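Local atomic coordinates of molybdopterin biosynthesis enzyme, MoaB (Thermus thermophilus, PDB entry 3MCH), a protein that probably binds molybdopterin and takes part in the biosynthesis of the molybdenum cofactor. Residues M1-G5 against T154-W158; I26-L30 against L139-L143; D45-K51 against R77-A83; L54-D59 against R120-I125. All blocks are in the same frame, centred on the assembly; numbering follows the deposited sequence.

Contact 1 (M1-G5 against T154-W158); sequences MFRVG and TGKPW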
loop_
_atom_site.group_PDB
_atom_site.type_symbol
_atom_site.label_atom_id
_atom_site.label_comp_id
_atom_site.label_asym_id
_atom_site.label_seq_id
_atom_site.Cartn_x
_atom_site.Cartn_y
_atom_site.Cartn_z
ATOM N N MET B 1 9.886 6.727 -26.228
ATOM C CA MET B 1 11.282 6.307 -25.901
ATOM C C MET B 1 11.744 7.000 -24.623
ATOM O O MET B 1 11.834 8.229 -24.563
ATOM C CB MET B 1 12.213 6.655 -27.065
ATOM C CG MET B 1 13.633 6.143 -26.900
ATOM S SD MET B 1 13.679 4.381 -26.539
ATOM C CE MET B 1 13.106 3.699 -28.104
ATOM N N PHE B 2 12.047 6.206 -23.601
ATOM C CA PHE B 2 12.465 6.749 -22.313
ATOM C C PHE B 2 13.859 6.288 -21.900
ATOM O O PHE B 2 14.204 5.119 -22.042
ATOM C CB PHE B 2 11.447 6.339 -21.250
ATOM C CG PHE B 2 10.041 6.719 -21.598
ATOM C CD1 PHE B 2 9.632 8.047 -21.538
ATOM C CD2 PHE B 2 9.134 5.753 -22.028
ATOM C CE1 PHE B 2 8.340 8.410 -21.904
ATOM C CE2 PHE B 2 7.833 6.108 -22.398
ATOM C CZ PHE B 2 7.440 7.437 -22.335
ATOM N N ARG B 3 14.653 7.224 -21.389
ATOM C CA ARG B 3 16.013 6.929 -20.951
ATOM C C ARG B 3 15.970 6.293 -19.575
ATOM O O ARG B 3 15.401 6.851 -18.637
ATOM C CB ARG B 3 16.836 8.214 -20.929
ATOM C CG ARG B 3 16.949 8.845 -22.306
ATOM C CD ARG B 3 17.507 10.248 -22.231
ATOM N NE ARG B 3 18.868 10.270 -21.715
ATOM C CZ ARG B 3 19.289 11.097 -20.765
ATOM N NH1 ARG B 3 18.449 11.971 -20.219
ATOM N NH2 ARG B 3 20.548 11.055 -20.363
ATOM N N VAL B 4 16.593 5.125 -19.465
ATOM C CA VAL B 4 16.602 4.357 -18.229
ATOM C C VAL B 4 17.981 4.195 -17.612
ATOM O O VAL B 4 18.969 4.007 -18.314
ATOM C CB VAL B 4 16.040 2.937 -18.479
ATOM C CG1 VAL B 4 15.973 2.141 -17.175
ATOM C CG2 VAL B 4 14.675 3.033 -19.120
ATOM N N GLY B 5 18.023 4.264 -16.287
ATOM C CA GLY B 5 19.258 4.058 -15.559
ATOM C C GLY B 5 19.044 2.834 -14.681
ATOM O O GLY B 5 17.991 2.697 -14.057
ATOM N N THR B 154 7.111 12.226 -17.272
ATOM C CA THR B 154 8.087 12.964 -18.063
ATOM C C THR B 154 7.512 13.928 -19.085
ATOM O O THR B 154 8.203 14.849 -19.529
ATOM C CB THR B 154 8.998 11.994 -18.823
ATOM O OG1 THR B 154 8.237 11.346 -19.852
ATOM C CG2 THR B 154 9.552 10.941 -17.882
ATOM N N GLY B 155 6.263 13.700 -19.472
ATOM C CA GLY B 155 5.635 14.548 -20.467
ATOM C C GLY B 155 6.123 14.195 -21.860
ATOM O O GLY B 155 5.786 14.873 -22.830
ATOM N N LYS B 156 6.920 13.131 -21.961
ATOM C CA LYS B 156 7.463 12.686 -23.242
ATOM C C LYS B 156 6.561 11.635 -23.888
ATOM O O LYS B 156 5.930 10.832 -23.201
ATOM C CB LYS B 156 8.871 12.104 -23.055
ATOM C CG LYS B 156 9.914 13.111 -22.570
ATOM C CD LYS B 156 11.259 12.443 -22.245
ATOM C CE LYS B 156 11.897 11.790 -23.470
ATOM N NZ LYS B 156 13.198 11.120 -23.152
ATOM N N PRO B 157 6.484 11.634 -25.228
ATOM C CA PRO B 157 5.655 10.677 -25.964
ATOM C C PRO B 157 6.377 9.354 -26.198
ATOM O O PRO B 157 7.577 9.234 -25.947
ATOM C CB PRO B 157 5.387 11.407 -27.270
ATOM C CG PRO B 157 6.709 12.064 -27.518
ATOM C CD PRO B 157 7.062 12.633 -26.147
ATOM N N TRP B 158 5.638 8.361 -26.676
ATOM C CA TRP B 158 6.217 7.054 -26.972
ATOM C C TRP B 158 5.358 6.352 -28.014
ATOM O O TRP B 158 4.168 6.643 -28.144
ATOM C CB TRP B 158 6.314 6.199 -25.706
ATOM C CG TRP B 158 4.993 5.888 -25.084
ATOM C CD1 TRP B 158 4.194 6.742 -24.375
ATOM C CD2 TRP B 158 4.306 4.636 -25.126
ATOM N NE1 TRP B 158 3.050 6.096 -23.974
ATOM C CE2 TRP B 158 3.092 4.803 -24.425
ATOM C CE3 TRP B 158 4.594 3.390 -25.694
ATOM C CZ2 TRP B 158 2.170 3.764 -24.267
ATOM C CZ3 TRP B 158 3.677 2.358 -25.539
ATOM C CH2 TRP B 158 2.478 2.555 -24.834
HETATM O O HOH W 1 14.674 9.380 -24.935
HETATM O O HOH W 2 10.083 10.037 -26.114
HETATM O O HOH W 3 15.196 11.974 -20.647
#
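The carbonyl oxygen of Met1 is gripped from three sources, and Lys156 is one of them. Water 1 donates to Met1 O at 3.1 Å, and water 2 donates to Met1 O at 3.0 Å. Lys156 NZ adds a weak hydrogen bond of 3.5 Å to Met1 O. The same ammonium group donates to water 1, with NZ to water O 2.9 Å, which closes a small polar ring. Water 2 also donates to Pro157 O at 2.6 Å, so it links the two backbones. The lysine chain bends at its third torsion (chi3 63°), which brings NZ to the carbonyl of Met1. There NZ also forms a salt bridge with Asp64.

The Phe2 ring makes the apolar part of the contact. Its far end meets the 154-158 segment. Lys156 O sits at the ring edge, near its plane, 3.7 Å from Phe2 CE1. Phe2 CE2 is 3.6 Å from Trp158 CB. The Phe2 ring and the five-membered ring of Trp158 meet obliquely, their planes at 46°. Thr154 OG1 also approaches Phe2 CE1. This hydroxyl accepts from Lys156 N at 3.1 Å and is bonded to Leu150 O as well. The bond from Lys156 N to Thr154 OG1 closes an ST turn at the end of helix 146-154. Gly155, with positive phi, leads the chain out of the helix.

The contact thus fastens the C-terminal tail to the start of strand 2-9. That strand runs between strands 35-43 and 65-69 in the parallel part of the sheet of this alpha/beta MogA/MoaB fold.

Contact 2 (I26-L30 against L139-L143); sequences IREVL and LEAVL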
loop_
_atom_site.group_PDB
_atom_site.type_symbol
_atom_site.label_atom_id
_atom_site.label_comp_id
_atom_site.label_asym_id
_atom_site.label_seq_id
_atom_site.Cartn_x
_atom_site.Cartn_y
_atom_site.Cartn_z
ATOM N N ILE B 26 17.322 -7.321 -16.155
ATOM C CA ILE B 26 16.525 -6.116 -16.324
ATOM C C ILE B 26 16.551 -5.648 -17.780
ATOM O O ILE B 26 15.509 -5.351 -18.361
ATOM C CB ILE B 26 17.019 -4.996 -15.384
ATOM C CG1 ILE B 26 16.744 -5.411 -13.931
ATOM C CG2 ILE B 26 16.333 -3.677 -15.733
ATOM C CD1 ILE B 26 15.290 -5.797 -13.570
ATOM N N ARG B 27 17.736 -5.594 -18.378
ATOM C CA ARG B 27 17.834 -5.180 -19.774
ATOM C C ARG B 27 16.959 -6.049 -20.687
ATOM O O ARG B 27 16.331 -5.550 -21.625
ATOM C CB ARG B 27 19.283 -5.265 -20.254
ATOM C CG ARG B 27 20.159 -4.082 -19.883
ATOM C CD ARG B 27 21.553 -4.283 -20.465
ATOM N NE ARG B 27 22.463 -3.171 -20.197
ATOM C CZ ARG B 27 22.591 -2.091 -20.964
ATOM N NH1 ARG B 27 21.862 -1.953 -22.064
ATOM N NH2 ARG B 27 23.467 -1.152 -20.634
ATOM N N GLU B 28 16.925 -7.350 -20.412
ATOM C CA GLU B 28 16.140 -8.282 -21.217
ATOM C C GLU B 28 14.648 -7.968 -21.180
ATOM O O GLU B 28 13.966 -8.028 -22.202
ATOM C CB GLU B 28 16.369 -9.715 -20.734
ATOM C CG GLU B 28 17.834 -10.110 -20.665
ATOM C CD GLU B 28 18.036 -11.560 -20.263
ATOM O OE1 GLU B 28 17.415 -12.002 -19.269
ATOM O OE2 GLU B 28 18.828 -12.254 -20.935
ATOM N N VAL B 29 14.139 -7.643 -19.999
ATOM C CA VAL B 29 12.724 -7.325 -19.865
ATOM C C VAL B 29 12.363 -6.098 -20.693
ATOM O O VAL B 29 11.313 -6.056 -21.337
ATOM C CB VAL B 29 12.347 -7.050 -18.392
ATOM C CG1 VAL B 29 10.882 -6.627 -18.299
ATOM C CG2 VAL B 29 12.593 -8.293 -17.551
ATOM N N LEU B 30 13.246 -5.107 -20.678
ATOM C CA LEU B 30 13.024 -3.854 -21.394
ATOM C C LEU B 30 13.199 -3.959 -22.905
ATOM O O LEU B 30 12.581 -3.203 -23.661
ATOM C CB LEU B 30 13.967 -2.783 -20.846
ATOM C CG LEU B 30 13.852 -2.500 -19.348
ATOM C CD1 LEU B 30 14.963 -1.545 -18.924
ATOM C CD2 LEU B 30 12.479 -1.908 -19.047
ATOM N N LEU B 139 9.670 -6.551 -12.527
ATOM C CA LEU B 139 9.669 -5.610 -13.639
ATOM C C LEU B 139 8.648 -6.011 -14.703
ATOM O O LEU B 139 7.999 -5.155 -15.302
ATOM C CB LEU B 139 11.077 -5.493 -14.247
ATOM C CG LEU B 139 11.264 -4.453 -15.360
ATOM C CD1 LEU B 139 10.878 -3.059 -14.871
ATOM C CD2 LEU B 139 12.720 -4.466 -15.816
ATOM N N GLU B 140 8.493 -7.309 -14.938
ATOM C CA GLU B 140 7.519 -7.768 -15.923
ATOM C C GLU B 140 6.109 -7.434 -15.460
ATOM O O GLU B 140 5.219 -7.215 -16.274
ATOM C CB GLU B 140 7.648 -9.276 -16.147
ATOM C CG GLU B 140 8.968 -9.683 -16.775
ATOM C CD GLU B 140 9.057 -11.171 -17.041
ATOM O OE1 GLU B 140 8.709 -11.955 -16.134
ATOM O OE2 GLU B 140 9.482 -11.555 -18.153
ATOM N N ALA B 141 5.910 -7.389 -14.145
ATOM C CA ALA B 141 4.598 -7.076 -13.591
ATOM C C ALA B 141 4.202 -5.622 -13.857
ATOM O O ALA B 141 3.023 -5.316 -14.050
ATOM C CB ALA B 141 4.584 -7.359 -12.084
ATOM N N VAL B 142 5.185 -4.725 -13.866
ATOM C CA VAL B 142 4.901 -3.314 -14.110
ATOM C C VAL B 142 5.011 -2.917 -15.585
ATOM O O VAL B 142 4.417 -1.930 -16.006
ATOM C CB VAL B 142 5.856 -2.391 -13.291
ATOM C CG1 VAL B 142 5.707 -2.673 -11.798
ATOM C CG2 VAL B 142 7.288 -2.601 -13.728
ATOM N N LEU B 143 5.752 -3.696 -16.366
ATOM C CA LEU B 143 5.973 -3.396 -17.778
ATOM C C LEU B 143 4.760 -2.942 -18.593
ATOM O O LEU B 143 4.850 -1.985 -19.361
ATOM C CB LEU B 143 6.628 -4.600 -18.473
ATOM C CG LEU B 143 7.063 -4.392 -19.929
ATOM C CD1 LEU B 143 8.078 -3.259 -20.000
ATOM C CD2 LEU B 143 7.663 -5.683 -20.478
#
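Val29 packs against Leu139 where helices 21-30 and 132-142 meet beside the central sheet of the alpha/beta fold. Ile26, Leu30 and Leu139 all reach Leu67 of strand 65-69, so both helices lie on the same face of the sheet. Val29 can be followed outward from its backbone. Its CB lies 3.7 Å from Leu139 CD2. CG1 is carried anti to the backbone N (chi1 176°), toward Leu139, Glu140 and Leu143. There Val29 CG1 meets Leu139 CG at 3.7 Å, Glu140 CG at 3.9 Å and Leu143 CD2 at 4.0 Å. The second branch, CG2, touches the same Glu140 methylene. Glu140 therefore contributes its aliphatic part to the contact.

Leu139 CD2 reaches in among Ile26, Val29 and Leu30. Ile26 CD1 is 3.7 Å from Leu139 CD2, and the two side chains cross at about a right angle. Leu30 CD2 closes in on the same methyl from farther along its helix, at 4.1 Å. On the same helix as Leu139, Ala141 O accepts a hydrogen bond from Thr107 of the second subunit. At the end of the interface, Leu143 CD2 rests 3.8 Å from Val29 O.

Contact 3 (D45-K51 against R77-A83); sequences DEPPMIK and RDRTPEA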
loop_
_atom_site.group_PDB
_atom_site.type_symbol
_atom_site.label_atom_id
_atom_site.label_comp_id
_atom_site.label_asym_id
_atom_site.label_seq_id
_atom_site.Cartn_x
_atom_site.Cartn_y
_atom_site.Cartn_z
ATOM N N ASP B 45 25.881 -0.564 -0.230
ATOM C CA ASP B 45 24.672 -0.556 0.589
ATOM C C ASP B 45 24.889 0.577 1.578
ATOM O O ASP B 45 24.953 0.352 2.786
ATOM C CB ASP B 45 24.540 -1.861 1.376
ATOM C CG ASP B 45 23.902 -2.966 0.568
ATOM O OD1 ASP B 45 22.749 -2.783 0.126
ATOM O OD2 ASP B 45 24.548 -4.016 0.377
ATOM N N GLU B 46 25.023 1.792 1.064
ATOM C CA GLU B 46 25.230 2.951 1.917
ATOM C C GLU B 46 24.235 3.995 1.450
ATOM O O GLU B 46 24.403 4.590 0.388
ATOM C CB GLU B 46 26.643 3.531 1.868
ATOM C CG GLU B 46 27.691 2.689 2.575
ATOM C CD GLU B 46 27.442 2.581 4.068
ATOM O OE1 GLU B 46 27.247 3.633 4.717
ATOM O OE2 GLU B 46 27.450 1.447 4.594
ATOM N N PRO B 47 23.182 4.235 2.244
ATOM C CA PRO B 47 22.160 5.222 1.896
ATOM C C PRO B 47 22.717 6.514 1.292
ATOM O O PRO B 47 22.230 6.979 0.262
ATOM C CB PRO B 47 21.445 5.448 3.222
ATOM C CG PRO B 47 21.480 4.082 3.832
ATOM C CD PRO B 47 22.904 3.632 3.562
ATOM N N PRO B 48 23.750 7.110 1.921
ATOM C CA PRO B 48 24.334 8.349 1.399
ATOM C C PRO B 48 24.766 8.234 -0.060
ATOM O O PRO B 48 24.525 9.132 -0.869
ATOM C CB PRO B 48 25.527 8.584 2.327
ATOM C CG PRO B 48 25.062 8.010 3.613
ATOM C CD PRO B 48 24.402 6.720 3.184
ATOM N N MET B 49 25.408 7.121 -0.389
ATOM C CA MET B 49 25.888 6.895 -1.742
ATOM C C MET B 49 24.765 6.561 -2.710
ATOM O O MET B 49 24.800 6.965 -3.869
ATOM C CB MET B 49 26.929 5.784 -1.735
ATOM C CG MET B 49 28.136 6.133 -0.888
ATOM S SD MET B 49 29.383 4.860 -0.953
ATOM C CE MET B 49 30.181 5.276 -2.506
ATOM N N ILE B 50 23.772 5.819 -2.236
ATOM C CA ILE B 50 22.638 5.474 -3.085
ATOM C C ILE B 50 21.957 6.780 -3.475
ATOM O O ILE B 50 21.656 7.015 -4.647
ATOM C CB ILE B 50 21.624 4.573 -2.339
ATOM C CG1 ILE B 50 22.243 3.201 -2.069
ATOM C CG2 ILE B 50 20.345 4.424 -3.165
ATOM C CD1 ILE B 50 21.499 2.350 -1.041
ATOM N N LYS B 51 21.734 7.634 -2.482
ATOM C CA LYS B 51 21.084 8.915 -2.706
ATOM C C LYS B 51 21.859 9.837 -3.649
ATOM O O LYS B 51 21.257 10.542 -4.453
ATOM C CB LYS B 51 20.834 9.605 -1.359
ATOM C CG LYS B 51 19.975 8.762 -0.418
ATOM C CD LYS B 51 19.699 9.439 0.921
ATOM C CE LYS B 51 18.772 10.631 0.770
ATOM N NZ LYS B 51 18.348 11.173 2.099
ATOM N N ARG B 77 20.484 -4.529 6.823
ATOM C CA ARG B 77 21.380 -3.805 5.929
ATOM C C ARG B 77 20.659 -3.291 4.682
ATOM O O ARG B 77 21.110 -2.335 4.047
ATOM C CB ARG B 77 22.559 -4.693 5.523
ATOM C CG ARG B 77 23.682 -3.936 4.827
ATOM C CD ARG B 77 25.013 -4.127 5.544
ATOM N NE ARG B 77 26.074 -3.308 4.959
ATOM C CZ ARG B 77 26.091 -1.978 4.979
ATOM N NH1 ARG B 77 25.104 -1.308 5.559
ATOM N NH2 ARG B 77 27.095 -1.316 4.418
ATOM N N ASP B 78 19.540 -3.922 4.337
ATOM C CA ASP B 78 18.757 -3.511 3.171
ATOM C C ASP B 78 18.029 -2.208 3.473
ATOM O O ASP B 78 16.973 -2.214 4.105
ATOM C CB ASP B 78 17.727 -4.584 2.810
ATOM C CG ASP B 78 18.358 -5.931 2.532
ATOM O OD1 ASP B 78 19.343 -5.984 1.770
ATOM O OD2 ASP B 78 17.861 -6.942 3.070
ATOM N N ARG B 79 18.587 -1.094 3.014
ATOM C CA ARG B 79 17.975 0.206 3.261
ATOM C C ARG B 79 17.696 0.996 1.988
ATOM O O ARG B 79 17.520 2.216 2.027
ATOM C CB ARG B 79 18.862 1.024 4.205
ATOM C CG ARG B 79 18.919 0.453 5.616
ATOM C CD ARG B 79 19.870 1.232 6.518
ATOM N NE ARG B 79 21.269 1.000 6.173
ATOM C CZ ARG B 79 22.302 1.480 6.860
ATOM N NH1 ARG B 79 22.100 2.228 7.938
ATOM N NH2 ARG B 79 23.540 1.206 6.473
ATOM N N THR B 80 17.643 0.300 0.859
ATOM C CA THR B 80 17.377 0.962 -0.414
ATOM C C THR B 80 16.030 1.684 -0.408
ATOM O O THR B 80 15.914 2.785 -0.942
ATOM C CB THR B 80 17.418 -0.046 -1.583
ATOM O OG1 THR B 80 18.725 -0.630 -1.653
ATOM C CG2 THR B 80 17.120 0.652 -2.912
ATOM N N PRO B 81 14.991 1.073 0.193
ATOM C CA PRO B 81 13.684 1.742 0.220
ATOM C C PRO B 81 13.724 3.039 1.018
ATOM O O PRO B 81 13.200 4.060 0.581
ATOM C CB PRO B 81 12.770 0.698 0.862
ATOM C CG PRO B 81 13.394 -0.591 0.448
ATOM C CD PRO B 81 14.868 -0.310 0.684
ATOM N N GLU B 82 14.346 2.992 2.194
ATOM C CA GLU B 82 14.451 4.180 3.036
ATOM C C GLU B 82 15.229 5.281 2.334
ATOM O O GLU B 82 14.827 6.441 2.349
ATOM C CB GLU B 82 15.139 3.851 4.366
ATOM C CG GLU B 82 14.316 2.991 5.309
ATOM C CD GLU B 82 14.615 1.512 5.175
ATOM O OE1 GLU B 82 14.561 0.986 4.043
ATOM O OE2 GLU B 82 14.904 0.874 6.209
ATOM N N ALA B 83 16.349 4.916 1.723
ATOM C CA ALA B 83 17.176 5.892 1.025
ATOM C C ALA B 83 16.404 6.533 -0.120
ATOM O O ALA B 83 16.503 7.738 -0.360
ATOM C CB ALA B 83 18.441 5.227 0.497
HETATM O O HOH W 4 20.670 -1.158 0.738
HETATM O O HOH W 5 22.650 -0.157 4.315
#
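Two helix starts come together here, with the CA atoms of Pro47 and Ala83 5.1 Å apart and Glu46 and Arg79 at the N-cap positions. Glu46 bends at chi2 (-64°), which turns its carboxylate toward Arg77. Arg77 NH2 donates to Glu46 OE2 at 2.8 Å in a nearly straight hydrogen bond (169°) that is part of a salt bridge. The oxygen lies in the guanidinium plane, but the carboxylate is turned 51° from it. Asp45 CB covers one face of the same guanidinium, 3.9 Å from Arg77 CZ. Arg77 NH2 is also bridged to Asp11. With an alanine at position 46, Arg77 would probably lose one of its two carboxylate mates, keep the Asp11 one and be held less firmly.

Helix 80-85 follows the glycine-rich loop after strand 65-69, a mark of this family. Thr80 OG1 bonds to Gly70 O in that loop. As in relatives, this end of the sheet probably belongs to the molybdopterin site.

Arg79 lays its guanidinium over Pro47, with NH2 3.8 Å from Pro47 CD. Water 5 accepts from Arg79 NE at 2.6 Å and donates to Asp45 O at 2.8 Å. Ala83 CB packs 4.1 Å from Pro47 CB. The buried Ala83 O has no polar partner; Lys51 CG lies 3.6 Å from it.

Contact 4 (L54-D59 against R120-I125); sequences LRLWAD and RGRTLI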
loop_
_atom_site.group_PDB
_atom_site.type_symbol
_atom_site.label_atom_id
_atom_site.label_comp_id
_atom_site.label_asym_id
_atom_site.label_seq_id
_atom_site.Cartn_x
_atom_site.Cartn_y
_atom_site.Cartn_z
ATOM N N LEU B 54 21.131 8.553 -7.193
ATOM C CA LEU B 54 19.740 8.816 -7.549
ATOM C C LEU B 54 19.527 10.306 -7.774
ATOM O O LEU B 54 18.789 10.713 -8.672
ATOM C CB LEU B 54 18.797 8.320 -6.445
ATOM C CG LEU B 54 18.701 6.811 -6.213
ATOM C CD1 LEU B 54 17.713 6.539 -5.077
ATOM C CD2 LEU B 54 18.254 6.114 -7.495
ATOM N N ARG B 55 20.184 11.118 -6.953
ATOM C CA ARG B 55 20.073 12.568 -7.048
ATOM C C ARG B 55 20.674 13.039 -8.371
ATOM O O ARG B 55 20.081 13.845 -9.086
ATOM C CB ARG B 55 20.820 13.220 -5.881
ATOM C CG ARG B 55 20.463 14.675 -5.634
ATOM C CD ARG B 55 21.434 15.308 -4.645
ATOM N NE ARG B 55 21.560 14.533 -3.411
ATOM C CZ ARG B 55 20.618 14.438 -2.478
ATOM N NH1 ARG B 55 20.832 13.704 -1.393
ATOM N NH2 ARG B 55 19.467 15.083 -2.618
ATOM N N LEU B 56 21.859 12.524 -8.677
ATOM C CA LEU B 56 22.575 12.859 -9.905
ATOM C C LEU B 56 21.765 12.484 -11.142
ATOM O O LEU B 56 21.537 13.308 -12.031
ATOM C CB LEU B 56 23.908 12.109 -9.947
ATOM C CG LEU B 56 25.228 12.883 -9.919
ATOM C CD1 LEU B 56 25.328 13.703 -8.646
ATOM C CD2 LEU B 56 26.383 11.897 -10.013
ATOM N N TRP B 57 21.334 11.228 -11.190
ATOM C CA TRP B 57 20.574 10.710 -12.319
ATOM C C TRP B 57 19.260 11.434 -12.588
ATOM O O TRP B 57 18.888 11.648 -13.739
ATOM C CB TRP B 57 20.310 9.217 -12.115
ATOM C CG TRP B 57 21.527 8.365 -12.319
ATOM C CD1 TRP B 57 22.816 8.796 -12.496
ATOM C CD2 TRP B 57 21.571 6.937 -12.392
ATOM N NE1 TRP B 57 23.653 7.724 -12.679
ATOM C CE2 TRP B 57 22.916 6.570 -12.622
ATOM C CE3 TRP B 57 20.603 5.929 -12.286
ATOM C CZ2 TRP B 57 23.317 5.238 -12.752
ATOM C CZ3 TRP B 57 21.003 4.605 -12.415
ATOM C CH2 TRP B 57 22.348 4.271 -12.646
ATOM N N ALA B 58 18.559 11.813 -11.529
ATOM C CA ALA B 58 17.293 12.502 -11.692
ATOM C C ALA B 58 17.486 13.991 -11.927
ATOM O O ALA B 58 17.037 14.533 -12.933
ATOM C CB ALA B 58 16.417 12.284 -10.460
ATOM N N ASP B 59 18.173 14.641 -10.995
ATOM C CA ASP B 59 18.390 16.082 -11.057
ATOM C C ASP B 59 19.301 16.593 -12.167
ATOM O O ASP B 59 18.978 17.586 -12.823
ATOM C CB ASP B 59 18.915 16.585 -9.710
ATOM C CG ASP B 59 17.958 16.300 -8.567
ATOM O OD1 ASP B 59 16.854 15.769 -8.825
ATOM O OD2 ASP B 59 18.310 16.609 -7.410
ATOM N N ARG B 120 10.597 11.842 -8.571
ATOM C CA ARG B 120 11.447 12.926 -8.094
ATOM C C ARG B 120 11.618 13.777 -9.346
ATOM O O ARG B 120 12.148 13.305 -10.359
ATOM C CB ARG B 120 12.813 12.437 -7.603
ATOM C CG ARG B 120 13.662 13.585 -7.045
ATOM C CD ARG B 120 15.098 13.185 -6.737
ATOM N NE ARG B 120 15.925 14.360 -6.462
ATOM C CZ ARG B 120 15.894 15.064 -5.332
ATOM N NH1 ARG B 120 15.080 14.716 -4.344
ATOM N NH2 ARG B 120 16.676 16.130 -5.195
ATOM N N GLY B 121 11.148 15.019 -9.294
ATOM C CA GLY B 121 11.244 15.881 -10.460
ATOM C C GLY B 121 10.439 15.271 -11.594
ATOM O O GLY B 121 9.222 15.140 -11.493
ATOM N N ARG B 122 11.113 14.893 -12.675
ATOM C CA ARG B 122 10.444 14.269 -13.808
ATOM C C ARG B 122 11.043 12.891 -14.049
ATOM O O ARG B 122 11.182 12.452 -15.189
ATOM C CB ARG B 122 10.587 15.135 -15.058
ATOM C CG ARG B 122 9.581 16.281 -15.122
ATOM C CD ARG B 122 9.951 17.258 -16.215
ATOM N NE ARG B 122 11.128 18.037 -15.844
ATOM C CZ ARG B 122 12.124 18.333 -16.673
ATOM N NH1 ARG B 122 13.152 19.051 -16.242
ATOM N NH2 ARG B 122 12.097 17.898 -17.926
ATOM N N THR B 123 11.390 12.219 -12.957
ATOM C CA THR B 123 11.987 10.891 -13.020
ATOM C C THR B 123 11.210 9.890 -12.173
ATOM O O THR B 123 10.929 10.138 -11.000
ATOM C CB THR B 123 13.448 10.917 -12.518
ATOM O OG1 THR B 123 14.193 11.875 -13.279
ATOM C CG2 THR B 123 14.095 9.539 -12.665
ATOM N N LEU B 124 10.854 8.761 -12.780
ATOM C CA LEU B 124 10.141 7.707 -12.067
ATOM C C LEU B 124 11.198 6.754 -11.535
ATOM O O LEU B 124 12.086 6.338 -12.278
ATOM C CB LEU B 124 9.196 6.964 -13.018
ATOM C CG LEU B 124 8.363 5.821 -12.439
ATOM C CD1 LEU B 124 7.406 6.343 -11.370
ATOM C CD2 LEU B 124 7.588 5.161 -13.575
ATOM N N ILE B 125 11.098 6.411 -10.254
ATOM C CA ILE B 125 12.060 5.528 -9.613
ATOM C C ILE B 125 11.370 4.318 -8.998
ATOM O O ILE B 125 10.418 4.462 -8.225
ATOM C CB ILE B 125 12.841 6.279 -8.494
ATOM C CG1 ILE B 125 13.452 7.558 -9.067
ATOM C CG2 ILE B 125 13.926 5.385 -7.908
ATOM C CD1 ILE B 125 12.509 8.733 -9.082
HETATM O O HOH W 6 13.904 14.651 -12.926
#
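A beta hairpin, strands 117-120 and 123-128 joined by the tight turn Gly121-Arg122, lays Arg120 and Thr123 against helix 47-60 of the alpha/beta fold. Thr123 N bonds back to Arg120 O across the turn. Arg120 stretches out from its strand, with CG anti to the backbone N (chi1 -177°), and takes Asp59 side-on with two nitrogens. Arg120 NE donates to Asp59 OD1 at 2.9 Å, from the syn side and bent to 147°. Arg120 NH2 donates to Asp59 OD2 at 2.8 Å, nearly straight at 170° and on the syn lone pair. The third nitrogen, NH1, bonds to Leu87 O. A leucine in place of Arg120 would probably leave the Asp59 carboxylate without its charged mate and free it to turn.

Arg55 stands nearby, its guanidinium plane perpendicular to that of Arg120, with the two NH2 atoms 3.9 Å apart. Ala58 CB lies 4.1 Å from Arg120 CD and 3.6 Å from Thr123 OG1. Leu54 CD2 reaches toward Ile125 CG2. Thr123 OG1 is also bonded to Leu63 O. Water 6 joins helix and hairpin: it donates to Ala58 O at 3.1 Å and to Thr123 OG1 at 2.8 Å, and accepts from Arg122 N.

Overall arrangement
The chain starts in strand 2-9, and contact 1 brings the C-terminal tail back to it. This largest loop encloses the other three. Helix 21-30 comes next. Contact 2 joins it to helix 132-142 and closes a second loop, within which contacts 3 and 4 lie. Helix 47-60 then serves both of these: its start meets 77-83 in contact 3, and its later turns meet 120-125 in contact 4. Their segments alternate along the chain, so these two loops cross. Contact 1 touches contact 2 through Val4 and Leu30, and contact 4 through Gly5 and Trp57. Contacts 2 and 3 lie on opposite sides of the chain's centre, about 23 Å apart between centres.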